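Local coordinates for protein tRNA (guanine(6)-N2)-methyltransferase (Thermus thermophilus, PDB 3TMA) that methylates the N2 atom of the guanosine at position 6 of tRNA(Phe), with S-adenosyl-L-methionine as the methyl donor, at residues Met20-Glu31 against Arg52-Val63; Leu33-Tyr42 against Val63-Ala73. All coordinates share one frame; numbering follows the deposited sequence. Where two conformers were deposited one is given.

Contact 1 of 2, residues Met20-Glu31 against Arg52-Val63; sequences MWLEATTHPGLE and RKGRVRIPRAWV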
loop_
_atom_site.group_PDB
_atom_site.type_symbol
_atom_site.label_atom_id
_atom_site.label_comp_id
_atom_site.label_asym_id
_atom_site.label_seq_id
_atom_site.Cartn_x
_atom_site.Cartn_y
_atom_site.Cartn_z
ATOM N N MET A 20 17.233 0.479 -17.595
ATOM C CA MET A 20 16.782 -0.209 -16.398
ATOM C C MET A 20 15.554 0.503 -15.822
ATOM O O MET A 20 15.362 1.687 -16.081
ATOM C CB MET A 20 17.920 -0.273 -15.355
ATOM C CG MET A 20 19.249 -0.922 -15.871
ATOM S SD MET A 20 20.343 -1.328 -14.472
ATOM C CE MET A 20 19.977 0.014 -13.308
ATOM N N TRP A 21 14.772 -0.209 -15.008
ATOM C CA TRP A 21 13.490 0.330 -14.493
ATOM C C TRP A 21 13.308 -0.107 -13.063
ATOM O O TRP A 21 13.506 -1.277 -12.738
ATOM C CB TRP A 21 12.307 -0.181 -15.336
ATOM C CG TRP A 21 12.395 0.201 -16.813
ATOM C CD1 TRP A 21 13.200 -0.386 -17.779
ATOM C CD2 TRP A 21 11.712 1.293 -17.469
ATOM N NE1 TRP A 21 13.040 0.294 -18.996
ATOM C CE2 TRP A 21 12.151 1.325 -18.817
ATOM C CE3 TRP A 21 10.761 2.240 -17.048
ATOM C CZ2 TRP A 21 11.624 2.233 -19.757
ATOM C CZ3 TRP A 21 10.245 3.147 -17.983
ATOM C CH2 TRP A 21 10.694 3.148 -19.318
ATOM N N LEU A 22 12.965 0.826 -12.186
ATOM C CA LEU A 22 12.517 0.455 -10.874
ATOM C C LEU A 22 11.013 0.262 -11.001
ATOM O O LEU A 22 10.301 1.183 -11.434
ATOM C CB LEU A 22 12.866 1.565 -9.890
ATOM C CG LEU A 22 12.186 1.468 -8.534
ATOM C CD1 LEU A 22 12.639 0.222 -7.751
ATOM C CD2 LEU A 22 12.491 2.750 -7.768
ATOM N N GLU A 23 10.510 -0.917 -10.623
ATOM C CA GLU A 23 9.063 -1.085 -10.511
ATOM C C GLU A 23 8.589 -1.173 -9.050
ATOM O O GLU A 23 9.121 -1.959 -8.258
ATOM C CB GLU A 23 8.621 -2.322 -11.296
ATOM C CG GLU A 23 7.074 -2.555 -11.263
ATOM C CD GLU A 23 6.629 -3.600 -12.315
ATOM O OE1 GLU A 23 6.531 -3.240 -13.520
ATOM O OE2 GLU A 23 6.405 -4.791 -11.940
ATOM N N ALA A 24 7.620 -0.349 -8.686
ATOM C CA ALA A 24 7.038 -0.392 -7.359
ATOM C C ALA A 24 5.585 -0.883 -7.453
ATOM O O ALA A 24 4.862 -0.502 -8.384
ATOM C CB ALA A 24 7.097 1.015 -6.687
ATOM N N THR A 25 5.164 -1.709 -6.497
ATOM C CA THR A 25 3.790 -2.189 -6.490
ATOM C C THR A 25 3.033 -1.612 -5.296
ATOM O O THR A 25 3.616 -1.318 -4.246
ATOM C CB THR A 25 3.712 -3.723 -6.383
ATOM O OG1 THR A 25 4.327 -4.121 -5.164
ATOM C CG2 THR A 25 4.454 -4.386 -7.524
ATOM N N THR A 26 1.722 -1.459 -5.459
ATOM C CA THR A 26 0.872 -0.895 -4.402
ATOM C C THR A 26 -0.499 -1.595 -4.555
ATOM O O THR A 26 -0.646 -2.466 -5.416
ATOM C CB THR A 26 0.779 0.658 -4.572
ATOM O OG1 THR A 26 0.085 1.247 -3.464
ATOM C CG2 THR A 26 0.080 1.069 -5.926
ATOM N N HIS A 27 -1.521 -1.199 -3.800
ATOM C CA HIS A 27 -2.887 -1.706 -4.112
ATOM C C HIS A 27 -3.370 -1.174 -5.464
ATOM O O HIS A 27 -3.295 0.009 -5.714
ATOM C CB HIS A 27 -3.884 -1.312 -3.012
ATOM C CG HIS A 27 -3.476 -1.768 -1.647
ATOM N ND1 HIS A 27 -3.930 -2.940 -1.087
ATOM C CD2 HIS A 27 -2.661 -1.202 -0.723
ATOM C CE1 HIS A 27 -3.408 -3.084 0.123
ATOM N NE2 HIS A 27 -2.647 -2.032 0.376
ATOM N N PRO A 28 -3.936 -2.041 -6.318
ATOM C CA PRO A 28 -4.618 -1.488 -7.499
ATOM C C PRO A 28 -5.578 -0.374 -7.110
ATOM O O PRO A 28 -6.322 -0.513 -6.114
ATOM C CB PRO A 28 -5.405 -2.704 -8.054
ATOM C CG PRO A 28 -4.407 -3.902 -7.727
ATOM C CD PRO A 28 -3.916 -3.522 -6.305
ATOM N N GLY A 29 -5.541 0.726 -7.872
ATOM C CA GLY A 29 -6.330 1.925 -7.527
ATOM C C GLY A 29 -5.533 3.053 -6.873
ATOM O O GLY A 29 -6.030 4.182 -6.729
ATOM N N LEU A 30 -4.330 2.744 -6.410
ATOM C CA LEU A 30 -3.481 3.763 -5.758
ATOM C C LEU A 30 -2.266 4.159 -6.635
ATOM O O LEU A 30 -1.344 4.802 -6.143
ATOM C CB LEU A 30 -2.963 3.222 -4.410
ATOM C CG LEU A 30 -3.969 2.800 -3.314
ATOM C CD1 LEU A 30 -3.210 2.376 -2.009
ATOM C CD2 LEU A 30 -4.955 3.940 -2.992
ATOM N N GLU A 31 -2.244 3.772 -7.916
ATOM C CA GLU A 31 -1.065 4.066 -8.795
ATOM C C GLU A 31 -0.737 5.544 -8.877
ATOM O O GLU A 31 0.444 5.912 -8.859
ATOM C CB GLU A 31 -1.306 3.562 -10.227
ATOM C CG GLU A 31 -1.595 2.079 -10.310
ATOM C CD GLU A 31 -3.099 1.752 -10.056
ATOM O OE1 GLU A 31 -3.923 2.684 -9.883
ATOM O OE2 GLU A 31 -3.435 0.559 -10.016
ATOM N N ARG A 52 -4.998 0.205 -12.899
ATOM C CA ARG A 52 -5.780 -0.883 -12.302
ATOM C C ARG A 52 -4.957 -2.124 -11.954
ATOM O O ARG A 52 -5.525 -3.159 -11.540
ATOM C CB ARG A 52 -6.961 -1.262 -13.228
ATOM C CG ARG A 52 -8.023 -0.129 -13.314
ATOM C CD ARG A 52 -9.209 -0.482 -14.267
ATOM N NE ARG A 52 -8.731 -0.725 -15.621
ATOM C CZ ARG A 52 -8.522 0.235 -16.518
ATOM N NH1 ARG A 52 -8.771 1.504 -16.205
ATOM N NH2 ARG A 52 -8.050 -0.072 -17.718
ATOM N N LYS A 53 -3.635 -2.041 -12.133
ATOM C CA LYS A 53 -2.729 -3.161 -11.831
ATOM C C LYS A 53 -1.858 -2.912 -10.585
ATOM O O LYS A 53 -1.193 -3.810 -10.098
ATOM C CB LYS A 53 -1.813 -3.438 -13.044
ATOM C CG LYS A 53 -2.560 -3.995 -14.306
ATOM C CD LYS A 53 -3.222 -5.330 -13.991
ATOM C CE LYS A 53 -4.069 -5.834 -15.162
ATOM N NZ LYS A 53 -3.467 -7.051 -15.783
ATOM N N GLY A 54 -1.897 -1.714 -10.030
ATOM C CA GLY A 54 -1.064 -1.457 -8.865
ATOM C C GLY A 54 0.440 -1.387 -9.162
ATOM O O GLY A 54 1.237 -1.846 -8.330
ATOM N N ARG A 55 0.845 -0.913 -10.347
ATOM C CA ARG A 55 2.307 -0.906 -10.643
ATOM C C ARG A 55 2.680 0.447 -11.209
ATOM O O ARG A 55 1.965 0.955 -12.065
ATOM C CB ARG A 55 2.702 -1.953 -11.711
ATOM C CG ARG A 55 2.534 -3.398 -11.273
ATOM C CD ARG A 55 3.013 -4.378 -12.342
ATOM N NE ARG A 55 2.259 -4.328 -13.606
ATOM C CZ ARG A 55 1.492 -5.325 -14.045
ATOM N NH1 ARG A 55 1.336 -6.395 -13.287
ATOM N NH2 ARG A 55 0.869 -5.248 -15.217
ATOM N N VAL A 56 3.811 0.994 -10.769
ATOM C CA VAL A 56 4.439 2.142 -11.448
ATOM C C VAL A 56 5.899 1.820 -11.736
ATOM O O VAL A 56 6.595 1.259 -10.855
ATOM C CB VAL A 56 4.377 3.378 -10.541
ATOM C CG1 VAL A 56 5.092 4.596 -11.243
ATOM C CG2 VAL A 56 2.838 3.718 -10.281
ATOM N N ARG A 57 6.394 2.249 -12.900
ATOM C CA ARG A 57 7.838 2.040 -13.237
ATOM C C ARG A 57 8.456 3.388 -13.537
ATOM O O ARG A 57 7.819 4.211 -14.210
ATOM C CB ARG A 57 8.003 1.205 -14.519
ATOM C CG ARG A 57 7.734 -0.254 -14.351
ATOM C CD ARG A 57 7.947 -1.023 -15.694
ATOM N NE ARG A 57 7.007 -0.610 -16.731
ATOM C CZ ARG A 57 5.687 -0.859 -16.707
ATOM N NH1 ARG A 57 5.138 -1.575 -15.726
ATOM N NH2 ARG A 57 4.896 -0.369 -17.661
ATOM N N ILE A 58 9.699 3.573 -13.088
ATOM C CA ILE A 58 10.515 4.778 -13.342
ATOM C C ILE A 58 11.822 4.249 -13.989
ATOM O O ILE A 58 12.457 3.349 -13.403
ATOM C CB ILE A 58 10.950 5.435 -11.956
ATOM C CG1 ILE A 58 9.723 5.705 -11.083
ATOM C CG2 ILE A 58 11.736 6.732 -12.139
ATOM C CD1 ILE A 58 8.748 6.583 -11.738
ATOM N N PRO A 59 12.247 4.819 -15.143
ATOM C CA PRO A 59 13.586 4.474 -15.656
ATOM C C PRO A 59 14.677 5.013 -14.723
ATOM O O PRO A 59 14.639 6.171 -14.306
ATOM C CB PRO A 59 13.651 5.162 -17.012
ATOM C CG PRO A 59 12.614 6.263 -16.974
ATOM C CD PRO A 59 11.664 5.993 -15.824
ATOM N N ARG A 60 15.642 4.172 -14.384
ATOM C CA ARG A 60 16.642 4.564 -13.398
ATOM C C ARG A 60 18.004 3.996 -13.813
ATOM O O ARG A 60 18.097 2.788 -14.087
ATOM C CB ARG A 60 16.283 3.988 -11.996
ATOM C CG ARG A 60 15.212 4.751 -11.213
ATOM C CD ARG A 60 15.503 6.283 -11.124
ATOM N NE ARG A 60 16.776 6.440 -10.450
ATOM C CZ ARG A 60 17.454 7.584 -10.306
ATOM N NH1 ARG A 60 16.981 8.730 -10.781
ATOM N NH2 ARG A 60 18.629 7.566 -9.662
ATOM N N ALA A 61 19.055 4.815 -13.729
ATOM C CA ALA A 61 20.433 4.309 -13.911
ATOM C C ALA A 61 20.967 3.655 -12.603
ATOM O O ALA A 61 21.977 2.943 -12.614
ATOM C CB ALA A 61 21.339 5.463 -14.355
ATOM N N TRP A 62 20.334 3.983 -11.480
ATOM C CA TRP A 62 20.746 3.484 -10.168
ATOM C C TRP A 62 19.598 3.599 -9.154
ATOM O O TRP A 62 18.795 4.548 -9.229
ATOM C CB TRP A 62 21.921 4.316 -9.641
ATOM C CG TRP A 62 22.607 3.671 -8.462
ATOM C CD1 TRP A 62 22.453 3.989 -7.134
ATOM C CD2 TRP A 62 23.537 2.588 -8.513
ATOM N NE1 TRP A 62 23.273 3.187 -6.361
ATOM C CE2 TRP A 62 23.933 2.308 -7.181
ATOM C CE3 TRP A 62 24.088 1.834 -9.556
ATOM C CZ2 TRP A 62 24.868 1.313 -6.866
ATOM C CZ3 TRP A 62 25.049 0.838 -9.238
ATOM C CH2 TRP A 62 25.420 0.598 -7.903
ATOM N N VAL A 63 19.487 2.609 -8.260
ATOM C CA VAL A 63 18.487 2.643 -7.186
ATOM C C VAL A 63 19.227 2.373 -5.861
ATOM O O VAL A 63 19.881 1.344 -5.719
ATOM C CB VAL A 63 17.341 1.573 -7.380
ATOM C CG1 VAL A 63 16.347 1.621 -6.187
ATOM C CG2 VAL A 63 16.570 1.774 -8.728
HETATM O O HOH W 1 -5.835 2.369 -11.603
#

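Contact 2 of 2, residues Leu33-Tyr42 against Val63-Ala73; sequences LLLEELSALY and VGEEALGLRLA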
loop_
_atom_site.group_PDB
_atom_site.type_symbol
_atom_site.label_atom_id
_atom_site.label_comp_id
_atom_site.label_asym_id
_atom_site.label_seq_id
_atom_site.Cartn_x
_atom_site.Cartn_y
_atom_site.Cartn_z
ATOM N N LEU A 33 -1.163 7.981 -6.759
ATOM C CA LEU A 33 -0.507 8.422 -5.515
ATOM C C LEU A 33 0.935 7.868 -5.411
ATOM O O LEU A 33 1.833 8.553 -4.955
ATOM C CB LEU A 33 -1.320 7.975 -4.287
ATOM C CG LEU A 33 -2.724 8.553 -4.065
ATOM C CD1 LEU A 33 -3.596 8.343 -5.323
ATOM C CD2 LEU A 33 -3.366 7.849 -2.881
ATOM N N LEU A 34 1.076 6.641 -5.760
ATOM C CA LEU A 34 2.423 6.081 -5.760
ATOM C C LEU A 34 3.299 6.822 -6.755
ATOM O O LEU A 34 4.483 7.099 -6.488
ATOM C CB LEU A 34 2.353 4.591 -6.137
ATOM C CG LEU A 34 3.740 3.946 -6.257
ATOM C CD1 LEU A 34 4.518 4.038 -4.945
ATOM C CD2 LEU A 34 3.588 2.489 -6.687
ATOM N N LEU A 35 2.721 7.171 -7.898
ATOM C CA LEU A 35 3.457 7.929 -8.907
ATOM C C LEU A 35 3.904 9.302 -8.370
ATOM O O LEU A 35 5.048 9.706 -8.587
ATOM C CB LEU A 35 2.616 8.101 -10.179
ATOM C CG LEU A 35 3.172 9.027 -11.243
ATOM C CD1 LEU A 35 4.485 8.460 -11.767
ATOM C CD2 LEU A 35 2.143 9.254 -12.382
ATOM N N GLU A 36 3.051 9.965 -7.604
ATOM C CA GLU A 36 3.446 11.230 -6.958
ATOM C C GLU A 36 4.603 11.069 -5.970
ATOM O O GLU A 36 5.514 11.932 -5.921
ATOM C CB GLU A 36 2.260 11.918 -6.276
ATOM C CG GLU A 36 1.184 12.296 -7.285
ATOM C CD GLU A 36 -0.171 12.676 -6.665
ATOM O OE1 GLU A 36 -0.267 12.902 -5.433
ATOM O OE2 GLU A 36 -1.151 12.740 -7.446
ATOM N N GLU A 37 4.514 10.048 -5.106
ATOM C CA GLU A 37 5.652 9.742 -4.185
ATOM C C GLU A 37 6.959 9.467 -4.923
ATOM O O GLU A 37 8.010 10.017 -4.577
ATOM C CB GLU A 37 5.318 8.564 -3.247
ATOM C CG GLU A 37 6.106 8.686 -1.958
ATOM C CD GLU A 37 5.872 7.546 -0.964
ATOM O OE1 GLU A 37 5.250 6.512 -1.345
ATOM O OE2 GLU A 37 6.350 7.681 0.189
ATOM N N LEU A 38 6.916 8.603 -5.931
ATOM C CA LEU A 38 8.111 8.303 -6.715
ATOM C C LEU A 38 8.689 9.524 -7.426
ATOM O O LEU A 38 9.927 9.718 -7.492
ATOM C CB LEU A 38 7.841 7.187 -7.734
ATOM C CG LEU A 38 7.868 5.752 -7.214
ATOM C CD1 LEU A 38 7.133 4.795 -8.210
ATOM C CD2 LEU A 38 9.330 5.281 -6.998
ATOM N N SER A 39 7.802 10.363 -7.948
ATOM C CA SER A 39 8.211 11.509 -8.746
ATOM C C SER A 39 8.898 12.539 -7.863
ATOM O O SER A 39 9.786 13.242 -8.302
ATOM C CB SER A 39 6.981 12.142 -9.422
ATOM O OG SER A 39 7.371 13.129 -10.353
ATOM N N ALA A 40 8.459 12.645 -6.613
ATOM C CA ALA A 40 9.140 13.550 -5.685
ATOM C C ALA A 40 10.512 12.995 -5.264
ATOM O O ALA A 40 11.464 13.750 -5.012
ATOM C CB ALA A 40 8.259 13.839 -4.470
ATOM N N LEU A 41 10.628 11.670 -5.236
ATOM C CA LEU A 41 11.901 11.030 -4.927
ATOM C C LEU A 41 12.859 11.095 -6.136
ATOM O O LEU A 41 14.049 11.458 -5.999
ATOM C CB LEU A 41 11.614 9.581 -4.494
ATOM C CG LEU A 41 12.694 8.885 -3.712
ATOM C CD1 LEU A 41 12.969 9.728 -2.473
ATOM C CD2 LEU A 41 12.257 7.474 -3.382
ATOM N N TYR A 42 12.325 10.818 -7.332
ATOM C CA TYR A 42 13.120 10.767 -8.553
ATOM C C TYR A 42 12.516 11.643 -9.623
ATOM O O TYR A 42 11.825 11.131 -10.497
ATOM C CB TYR A 42 13.144 9.345 -9.116
ATOM C CG TYR A 42 13.691 8.298 -8.188
ATOM C CD1 TYR A 42 15.011 8.350 -7.746
ATOM C CD2 TYR A 42 12.912 7.227 -7.788
ATOM C CE1 TYR A 42 15.533 7.367 -6.925
ATOM C CE2 TYR A 42 13.415 6.253 -6.944
ATOM C CZ TYR A 42 14.730 6.324 -6.527
ATOM O OH TYR A 42 15.236 5.347 -5.691
ATOM N N VAL A 63 19.487 2.609 -8.260
ATOM C CA VAL A 63 18.487 2.643 -7.186
ATOM C C VAL A 63 19.227 2.373 -5.861
ATOM O O VAL A 63 19.881 1.344 -5.719
ATOM C CB VAL A 63 17.341 1.573 -7.380
ATOM C CG1 VAL A 63 16.347 1.621 -6.187
ATOM C CG2 VAL A 63 16.570 1.774 -8.728
ATOM N N GLY A 64 19.209 3.327 -4.953
ATOM C CA GLY A 64 19.784 3.102 -3.613
ATOM C C GLY A 64 18.713 2.919 -2.522
ATOM O O GLY A 64 17.577 2.546 -2.813
ATOM N N GLU A 65 19.079 3.235 -1.278
ATOM C CA GLU A 65 18.290 2.877 -0.106
ATOM C C GLU A 65 17.114 3.829 0.020
ATOM O O GLU A 65 16.153 3.536 0.720
ATOM C CB GLU A 65 19.143 2.937 1.176
ATOM C CG GLU A 65 19.893 1.633 1.509
ATOM C CD GLU A 65 21.228 1.504 0.750
ATOM O OE1 GLU A 65 21.563 2.415 -0.058
ATOM O OE2 GLU A 65 21.924 0.479 0.944
ATOM N N GLU A 66 17.214 4.964 -0.652
ATOM C CA GLU A 66 16.166 5.967 -0.680
ATOM C C GLU A 66 14.803 5.376 -1.134
ATOM O O GLU A 66 13.740 5.775 -0.635
ATOM C CB GLU A 66 16.616 7.180 -1.543
ATOM C CG GLU A 66 16.533 7.022 -3.116
ATOM C CD GLU A 66 17.696 6.241 -3.725
ATOM O OE1 GLU A 66 18.719 6.071 -3.019
ATOM O OE2 GLU A 66 17.571 5.732 -4.881
ATOM N N ALA A 67 14.851 4.361 -1.998
ATOM C CA ALA A 67 13.631 3.779 -2.517
ATOM C C ALA A 67 12.901 3.051 -1.382
ATOM O O ALA A 67 11.682 2.957 -1.376
ATOM C CB ALA A 67 13.964 2.811 -3.643
ATOM N N LEU A 68 13.645 2.578 -0.391
ATOM C CA LEU A 68 12.998 1.853 0.705
ATOM C C LEU A 68 12.202 2.757 1.670
ATOM O O LEU A 68 11.577 2.263 2.606
ATOM C CB LEU A 68 14.015 1.041 1.493
ATOM C CG LEU A 68 14.821 0.017 0.679
ATOM C CD1 LEU A 68 16.022 -0.507 1.510
ATOM C CD2 LEU A 68 13.963 -1.131 0.209
ATOM N N GLY A 69 12.215 4.062 1.433
ATOM C CA GLY A 69 11.495 5.018 2.275
ATOM C C GLY A 69 10.076 5.274 1.769
ATOM O O GLY A 69 9.326 6.111 2.337
ATOM N N LEU A 70 9.713 4.602 0.677
ATOM C CA LEU A 70 8.385 4.808 0.051
ATOM C C LEU A 70 7.296 4.327 0.991
ATOM O O LEU A 70 7.395 3.247 1.557
ATOM C CB LEU A 70 8.291 4.047 -1.277
ATOM C CG LEU A 70 9.142 4.649 -2.386
ATOM C CD1 LEU A 70 9.287 3.685 -3.587
ATOM C CD2 LEU A 70 8.594 6.017 -2.801
ATOM N N ARG A 71 6.283 5.154 1.196
ATOM C CA ARG A 71 5.182 4.791 2.066
ATOM C C ARG A 71 3.958 4.248 1.319
ATOM O O ARG A 71 3.018 3.769 1.958
ATOM C CB ARG A 71 4.780 5.996 2.916
ATOM C CG ARG A 71 5.934 6.474 3.796
ATOM C CD ARG A 71 5.720 5.899 5.137
ATOM N NE ARG A 71 6.100 6.863 6.139
ATOM C CZ ARG A 71 5.874 6.733 7.436
ATOM N NH1 ARG A 71 5.156 5.719 7.900
ATOM N NH2 ARG A 71 6.334 7.666 8.261
ATOM N N LEU A 72 3.944 4.318 -0.008
ATOM C CA LEU A 72 2.810 3.729 -0.718
ATOM C C LEU A 72 3.179 2.427 -1.435
ATOM O O LEU A 72 2.387 1.923 -2.217
ATOM C CB LEU A 72 2.246 4.728 -1.723
ATOM C CG LEU A 72 1.563 5.914 -1.008
ATOM C CD1 LEU A 72 1.556 7.162 -1.892
ATOM C CD2 LEU A 72 0.148 5.492 -0.589
ATOM N N ALA A 73 4.370 1.887 -1.180
ATOM C CA ALA A 73 4.791 0.701 -1.930
ATOM C C ALA A 73 4.723 -0.561 -1.095
ATOM O O ALA A 73 5.006 -0.542 0.108
ATOM C CB ALA A 73 6.210 0.887 -2.501
#

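Contact 1 of 2, residues Met20-Glu31 against Arg52-Val63
Within the seven-stranded mixed sheet of the N-terminal part, strands 21-25 and 55-59, the latter in the ferredoxin-like NFLD region, run antiparallel, their axes 4.5 Å apart at closest approach, with Leu22-Ile58 and Ala24-Val56 as hydrogen-bonded pairs and Trp21-Pro59, Glu23-Arg57 and Thr25-Arg55 as non-hydrogen-bonded ones. Arg60 N to Met20 O extends the ladder at one end and Thr26 N to Gly54 O at the other. Pro59 lies over one face of the Trp21 six-membered ring, toward its rim, with Pro59 CB 4.1 Å from the centroid and 10° off the normal, a CH-pi contact. Glu23, extended with CG anti to its backbone N (chi1 -178°), runs alongside Arg57. Its OE1 receives Arg57 NH1 at 3.1 Å, within the guanidinium plane and nearly straight (162°), while OE2 lies 3.4 Å from Arg55 CD and makes its salt bridge with Arg159. Both arginines also reach Asp50 of strand 48-50, and Arg57 pairs with Glu48. Leu22 and Val56 point to the other face, where Leu22 CB meets Val63 CG2 at 3.9 Å. At the turn, Glu31 bends at chi2 and brings OE2 to two backbone amides: Gly54 N at 2.7 Å on the anti lone pair, and Gly29 N at 3.0 Å from the syn side. A water joins Glu31 OE1 to Arg52 N. The antiparallel pair thus has a charged face, where carboxylates and guanidinium groups compensate one another, an apolar face, and the buried carboxylate of Glu31, which ties the two loops together and probably remains ionised.

Contact 2 of 2, residues Leu33-Tyr42 against Val63-Ala73
Glu37 reaches from helix 31-41 to the loop 63-73 and grips two successive amides of its backbone. Its chain leaves the helix roughly trans to the backbone N (chi1 -153°) and stays extended: CB passes 4.2 Å from Leu70 CD2, and CG and CD lie 3.7 and 3.6 Å from the same methyl. The carboxylate then divides: OE2 takes Arg71 N at 2.7 Å in a nearly straight bond (171°), and OE1 takes Leu72 N at 2.9 Å, each through its syn lone pair, which holds the group against rotation. Leu72 CD1 rests over the backbone of Leu33, and Leu70 meets Leu38 at about a right angle and Leu41 through CD2. Beyond the last turn, the Tyr42 hydroxyl donates to Glu66 OE2 at 2.5 Å; the carboxylate oxygen lies near the ring plane at its edge, and it also accepts from Gly64 N. Helix 31-41 and the loop thus lie side by side on the same face of the sheet, Leu34 and Leu38 packing on strands 21-25 and 55-59, while Leu72 and Arg71 touch helix 189-198 of the methyltransferase domain and Arg71 forms a salt bridge with Glu220 and a hydrogen bond with Ser223.

Contact 1 joins two neighbouring strands of the N-terminal sheet; contact 2 fastens the helix that follows the first strand in the chain to the loop that follows the second one, so the segments alternate along the chain. Contact 2 is the more enclosed, over half its touching residues buried and one exposed, against fewer than half and four in contact 1. Backbone ladder bonds and paired charges dominate contact 1, whereas contact 2 relies on leucine packing and carboxylates that receive amide or hydroxyl donors. They meet on the apolar sheet face, at Val56 and Leu38, and at the domain boundary, where Thr26 OG1 probably hydrogen-bonds to Leu72 O. Both border helix 189-198.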